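Local coordinates for putative isocitrate dehydrogenase, NAD-dependent (Methylococcus capsulatus, PDB 6LKY), which catalyses the oxidative decarboxylation of isocitrate to 2-oxoglutarate, probably with NAD as the electron acceptor and a divalent metal ion, at the interface of chains A and B. Residues are numbered along the deposited sequence; one frame, centred on the assembly and turned at random. Chains: chain A/B, Putative isocitrate dehydrogenase, NAD-dependent.

Contacts 1 and 2 both belong to the two-fold A/B interface, and the centres of their C-alpha atoms lie about 21 Å apart. They share no residue. Contact 1 joins helices 206-215 and 227-240 of chain A to helix 227-241 of chain B. It brings catalytic and metal-site residues of both chains together, as the family's shared active site requires. Contact 2 joins the strand arm of chain A to chain B beside it. A:Lys174 and, in the other chain, B:Lys179 and B:Cys180 come from the same sequence stretch, before helix 181-193; the two-fold gives each chain both roles.

Contact 1: the interface of chains A and B. Residues chain A 174, 206-207, 210, 229, 232; chain B 123, 228, 231-232.
A:Ile232 and B:Ile232 meet tip to tip, with their CD1 methyls 4.2 Å apart. They lie in the helical core of the dimer typical of isocitrate and isopropylmalate dehydrogenases. B:Ile232 is well buried here, with 79 Å² hidden by chain A. With CG1 anti to the carbonyl carbon (chi1 -68°), B:Ile232 turns CG1 and CD1 to A:Val206; the two side chains cross at about a right angle. B:Ile232 CG1 is 4.0 Å from A:Val206 CG1. The CG2 methyl of B:Ile232 points another way and touches the hydroxyl OG of A:Ser210. A:Ser210 OG donates to the backbone O of A:Val206, one turn earlier in helix 206-215, at 2.9 Å.

Nearby, B:Leu228 crosses A:Phe229. The CD2 methyl of B:Leu228 meets the ring at its edge, in plane, 3.6 Å from A:Phe229 CE1. A:Val206 CG2 lies over one face of the same ring, toward the rim.

Outward lie the family's catalytic lysine and tyrosine, A:Lys174 and B:Tyr123, and metal-binding aspartates from the two chains, A:Asp207 and B:Asp231. No metal ion is among the ligands of this entry. A:Lys174 bends at chi2 (81°) and sends its NZ tip to tip toward B:Asp231. A:Lys174 NZ forms a hydrogen-bonded salt bridge with B:Asp231 OD2 at 2.7 Å, from above the carboxylate plane. A:Lys174 NZ also makes a longer salt bridge to A:Asp207 OD2, at 3.3 Å. The two carboxylates are turned 72° apart. A:Asp207 OD2 and B:Asp231 OD1 stand 2.6 Å apart, a doubtful contact between two acceptors, where the family binds its metal ion. The phenol OH of B:Tyr123 touches CE of A:Lys174 at 3.4 Å.

Contact 2: the interface of chains A and B. Residues chain A 74, 127-129, 136, 138-140; chain B 179-181, 184.
A:Glu127 grips the backbone at B:Lys179 and B:Cys180 with its carboxylate. It lies in the strand pair 127-132 and 135-146, probably the clasp arm of the isocitrate dehydrogenase dimer. The backbone N of B:Cys180 donates to OE1 of A:Glu127 at 3.1 Å, fairly straight (160° at H), from above the carboxylate plane. The backbone N of B:Lys179 makes a weak, bent bond to A:Glu127 OE2 at 2.9 Å. CG of A:Glu127 leans beside the backbone N (chi1 -35°) and the chain then runs extended, carrying the carboxylate to these amides. Its negative charge would probably be favoured by the N-terminal end of helix 181-193. An alanine here would probably leave the amides of B:Cys180 and B:Lys179 without their carboxylate partner and the start of the helix less firmly held.

Apolar contact centres on B:Cys180, with 85 Å² hidden by chain A. B:Cys180 SG lies 3.9 Å above one face of the A:Phe129 ring, toward the rim. On the opposite face, A:Lys136 CE sits over the ring centre. B:Cys180 SG also touches CB of A:Glu127 at 3.6 Å. A:Ala139 CB packs 3.9 Å from B:Cys180 CB. The CG2 methyl of B:Thr181 touches the strand backbone at A:Ala139 and A:Glu140, and CD2 of B:Leu184 reaches A:Ala138.

Water 1 bridges the carbonyl O of A:Gly74, at 2.9 Å, and that of B:Lys179, at 2.8 Å. It lies at the edge of the A:Phe129 ring, in plane.

Contact 1: the interface of chains A and B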
loop_
_atom_site.group_PDB
_atom_site.type_symbol
_atom_site.label_atom_id
_atom_site.label_comp_id
_atom_site.label_asym_id
_atom_site.label_seq_id
_atom_site.Cartn_x
_atom_site.Cartn_y
_atom_site.Cartn_z
ATOM N N LYS A 174 7.952 -0.929 8.353
ATOM C CA LYS A 174 7.734 0.449 8.766
ATOM C C LYS A 174 8.377 0.654 10.146
ATOM O O LYS A 174 7.750 1.077 11.120
ATOM C CB LYS A 174 6.237 0.780 8.734
ATOM C CG LYS A 174 5.896 2.266 8.932
ATOM C CD LYS A 174 6.056 3.084 7.656
ATOM C CE LYS A 174 5.820 4.579 7.944
ATOM N NZ LYS A 174 6.147 5.453 6.769
ATOM N N VAL A 206 7.799 0.755 3.742
ATOM C CA VAL A 206 6.693 0.285 2.901
ATOM C C VAL A 206 6.186 1.369 1.939
ATOM O O VAL A 206 5.810 1.057 0.805
ATOM C CB VAL A 206 5.563 -0.294 3.784
ATOM C CG1 VAL A 206 4.929 0.799 4.668
ATOM C CG2 VAL A 206 4.515 -0.999 2.935
ATOM N N ASP A 207 6.179 2.651 2.345
ATOM C CA ASP A 207 5.632 3.683 1.445
ATOM C C ASP A 207 6.574 3.973 0.268
ATOM O O ASP A 207 6.142 4.030 -0.900
ATOM C CB ASP A 207 5.301 4.976 2.212
ATOM C CG ASP A 207 6.460 5.476 3.084
ATOM O OD1 ASP A 207 7.499 4.788 3.153
ATOM O OD2 ASP A 207 6.324 6.559 3.715
ATOM N N SER A 210 6.298 1.109 -2.088
ATOM C CA SER A 210 5.145 1.175 -2.984
ATOM C C SER A 210 5.429 2.088 -4.173
ATOM O O SER A 210 5.112 1.747 -5.328
ATOM C CB SER A 210 3.913 1.662 -2.217
ATOM O OG SER A 210 3.661 0.848 -1.080
ATOM N N PHE A 229 1.116 -5.647 5.174
ATOM C CA PHE A 229 1.942 -5.098 4.100
ATOM C C PHE A 229 2.015 -6.068 2.926
ATOM O O PHE A 229 1.976 -5.649 1.765
ATOM C CB PHE A 229 3.354 -4.784 4.602
ATOM C CG PHE A 229 3.420 -3.698 5.629
ATOM C CD1 PHE A 229 2.330 -2.854 5.856
ATOM C CD2 PHE A 229 4.580 -3.522 6.392
ATOM C CE1 PHE A 229 2.396 -1.845 6.833
ATOM C CE2 PHE A 229 4.654 -2.519 7.367
ATOM C CZ PHE A 229 3.557 -1.678 7.586
ATOM N N ILE A 232 -1.193 -5.735 0.888
ATOM C CA ILE A 232 -1.280 -4.515 0.089
ATOM C C ILE A 232 -0.313 -4.575 -1.093
ATOM O O ILE A 232 -0.672 -4.258 -2.237
ATOM C CB ILE A 232 -1.012 -3.283 0.976
ATOM C CG1 ILE A 232 -2.139 -3.079 1.988
ATOM C CG2 ILE A 232 -0.819 -2.023 0.127
ATOM C CD1 ILE A 232 -1.809 -2.024 3.048
ATOM N N TYR B 123 -0.013 5.544 14.275
ATOM C CA TYR B 123 0.945 6.587 14.621
ATOM C C TYR B 123 0.736 7.106 16.032
ATOM O O TYR B 123 1.356 8.101 16.420
ATOM C CB TYR B 123 0.856 7.741 13.613
ATOM C CG TYR B 123 1.412 7.375 12.253
ATOM C CD1 TYR B 123 0.853 6.335 11.515
ATOM C CD2 TYR B 123 2.506 8.051 11.714
ATOM C CE1 TYR B 123 1.357 5.977 10.281
ATOM C CE2 TYR B 123 3.017 7.703 10.467
ATOM C CZ TYR B 123 2.431 6.666 9.758
ATOM O OH TYR B 123 2.912 6.293 8.531
ATOM N N LEU B 228 -1.691 5.310 8.396
ATOM C CA LEU B 228 -0.754 4.473 7.646
ATOM C C LEU B 228 -1.219 4.277 6.202
ATOM O O LEU B 228 -0.410 4.358 5.259
ATOM C CB LEU B 228 -0.583 3.108 8.324
ATOM C CG LEU B 228 0.402 2.128 7.656
ATOM C CD1 LEU B 228 1.732 2.800 7.336
ATOM C CD2 LEU B 228 0.635 0.871 8.464
ATOM N N ASP B 231 -0.388 7.266 4.237
ATOM C CA ASP B 231 1.037 7.293 3.914
ATOM C C ASP B 231 1.333 6.440 2.674
ATOM O O ASP B 231 1.935 6.916 1.690
ATOM C CB ASP B 231 1.827 6.825 5.144
ATOM C CG ASP B 231 3.304 6.615 4.856
ATOM O OD1 ASP B 231 3.910 7.472 4.176
ATOM O OD2 ASP B 231 3.859 5.590 5.321
ATOM N N ILE B 232 0.830 5.202 2.669
ATOM C CA ILE B 232 1.145 4.273 1.579
ATOM C C ILE B 232 0.487 4.714 0.277
ATOM O O ILE B 232 1.127 4.758 -0.785
ATOM C CB ILE B 232 0.714 2.840 1.942
ATOM C CG1 ILE B 232 1.576 2.284 3.082
ATOM C CG2 ILE B 232 0.793 1.953 0.709
ATOM C CD1 ILE B 232 1.006 1.007 3.726
#

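Contact 2: the interface of chains A and B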
loop_
_atom_site.group_PDB
_atom_site.type_symbol
_atom_site.label_atom_id
_atom_site.label_comp_id
_atom_site.label_asym_id
_atom_site.label_seq_id
_atom_site.Cartn_x
_atom_site.Cartn_y
_atom_site.Cartn_z
ATOM N N GLY A 74 -16.725 -4.540 9.246
ATOM C CA GLY A 74 -17.183 -3.785 10.397
ATOM C C GLY A 74 -17.809 -4.622 11.486
ATOM O O GLY A 74 -18.158 -4.079 12.543
ATOM N N GLU A 127 -8.587 -6.971 19.056
ATOM C CA GLU A 127 -9.145 -5.623 18.946
ATOM C C GLU A 127 -10.230 -5.434 19.984
ATOM O O GLU A 127 -10.840 -6.396 20.447
ATOM C CB GLU A 127 -9.826 -5.335 17.615
ATOM C CG GLU A 127 -9.292 -5.918 16.370
ATOM C CD GLU A 127 -10.159 -5.470 15.206
ATOM O OE1 GLU A 127 -9.935 -4.341 14.736
ATOM O OE2 GLU A 127 -11.078 -6.218 14.796
ATOM N N HIS A 128 -10.559 -4.169 20.228
ATOM C CA HIS A 128 -11.676 -3.879 21.111
ATOM C C HIS A 128 -12.173 -2.467 20.852
ATOM O O HIS A 128 -11.442 -1.621 20.340
ATOM C CB HIS A 128 -11.276 -4.042 22.577
ATOM C CG HIS A 128 -10.068 -3.247 22.966
ATOM N ND1 HIS A 128 -10.150 -2.025 23.603
ATOM C CD2 HIS A 128 -8.748 -3.510 22.829
ATOM C CE1 HIS A 128 -8.930 -1.568 23.832
ATOM N NE2 HIS A 128 -8.061 -2.452 23.374
ATOM N N PHE A 129 -13.435 -2.232 21.207
ATOM C CA PHE A 129 -13.958 -0.881 21.335
ATOM C C PHE A 129 -13.685 -0.364 22.743
ATOM O O PHE A 129 -13.543 -1.139 23.691
ATOM C CB PHE A 129 -15.470 -0.824 21.064
ATOM C CG PHE A 129 -15.873 -1.264 19.681
ATOM C CD1 PHE A 129 -15.623 -0.457 18.576
ATOM C CD2 PHE A 129 -16.527 -2.485 19.486
ATOM C CE1 PHE A 129 -16.004 -0.860 17.290
ATOM C CE2 PHE A 129 -16.928 -2.884 18.213
ATOM C CZ PHE A 129 -16.664 -2.066 17.112
ATOM N N LYS A 136 -19.727 4.110 21.559
ATOM C CA LYS A 136 -18.341 3.852 21.188
ATOM C C LYS A 136 -17.608 5.177 21.087
ATOM O O LYS A 136 -17.934 6.007 20.231
ATOM C CB LYS A 136 -18.249 3.100 19.862
ATOM C CG LYS A 136 -18.786 1.688 19.892
ATOM C CD LYS A 136 -19.016 1.213 18.474
ATOM C CE LYS A 136 -19.606 -0.185 18.413
ATOM N NZ LYS A 136 -19.984 -0.487 16.995
ATOM N N ALA A 138 -14.031 5.151 21.115
ATOM C CA ALA A 138 -12.764 4.868 20.444
ATOM C C ALA A 138 -12.679 3.373 20.166
ATOM O O ALA A 138 -13.556 2.610 20.560
ATOM C CB ALA A 138 -11.564 5.348 21.279
ATOM N N ALA A 139 -11.622 2.965 19.459
ATOM C CA ALA A 139 -11.360 1.557 19.158
ATOM C C ALA A 139 -9.855 1.349 19.065
ATOM O O ALA A 139 -9.114 2.284 18.751
ATOM C CB ALA A 139 -12.033 1.098 17.856
ATOM N N GLU A 140 -9.408 0.116 19.335
ATOM C CA GLU A 140 -8.000 -0.245 19.248
ATOM C C GLU A 140 -7.833 -1.597 18.577
ATOM O O GLU A 140 -8.667 -2.493 18.721
ATOM C CB GLU A 140 -7.331 -0.278 20.629
ATOM C CG GLU A 140 -7.271 1.112 21.241
ATOM C CD GLU A 140 -6.482 1.165 22.513
ATOM O OE1 GLU A 140 -6.174 2.292 22.962
ATOM O OE2 GLU A 140 -6.180 0.083 23.063
ATOM N N LYS B 179 -11.993 -4.974 12.344
ATOM C CA LYS B 179 -13.415 -4.705 12.496
ATOM C C LYS B 179 -13.676 -3.543 13.445
ATOM O O LYS B 179 -14.695 -2.860 13.313
ATOM C CB LYS B 179 -14.136 -5.970 12.969
ATOM C CG LYS B 179 -14.154 -7.080 11.911
ATOM C CD LYS B 179 -14.909 -8.299 12.405
ATOM C CE LYS B 179 -14.798 -9.461 11.418
ATOM N NZ LYS B 179 -15.491 -9.185 10.123
ATOM N N CYS B 180 -12.800 -3.317 14.422
ATOM C CA CYS B 180 -13.048 -2.275 15.418
ATOM C C CYS B 180 -12.545 -0.907 14.962
ATOM O O CYS B 180 -13.311 0.053 14.938
ATOM C CB CYS B 180 -12.430 -2.677 16.766
ATOM S SG CYS B 180 -13.224 -4.172 17.517
ATOM N N THR B 181 -11.262 -0.793 14.609
ATOM C CA THR B 181 -10.713 0.516 14.261
ATOM C C THR B 181 -11.184 0.948 12.880
ATOM O O THR B 181 -11.859 1.974 12.724
ATOM C CB THR B 181 -9.182 0.478 14.304
ATOM O OG1 THR B 181 -8.732 -0.707 13.635
ATOM C CG2 THR B 181 -8.689 0.476 15.762
ATOM N N LEU B 184 -15.028 1.219 12.781
ATOM C CA LEU B 184 -15.595 2.434 13.351
ATOM C C LEU B 184 -15.380 3.619 12.417
ATOM O O LEU B 184 -16.288 4.445 12.223
ATOM C CB LEU B 184 -14.983 2.701 14.724
ATOM C CG LEU B 184 -15.449 3.954 15.462
ATOM C CD1 LEU B 184 -16.961 3.913 15.662
ATOM C CD2 LEU B 184 -14.738 4.061 16.799
HETATM O O HOH W 1 -17.208 -1.530 13.455
#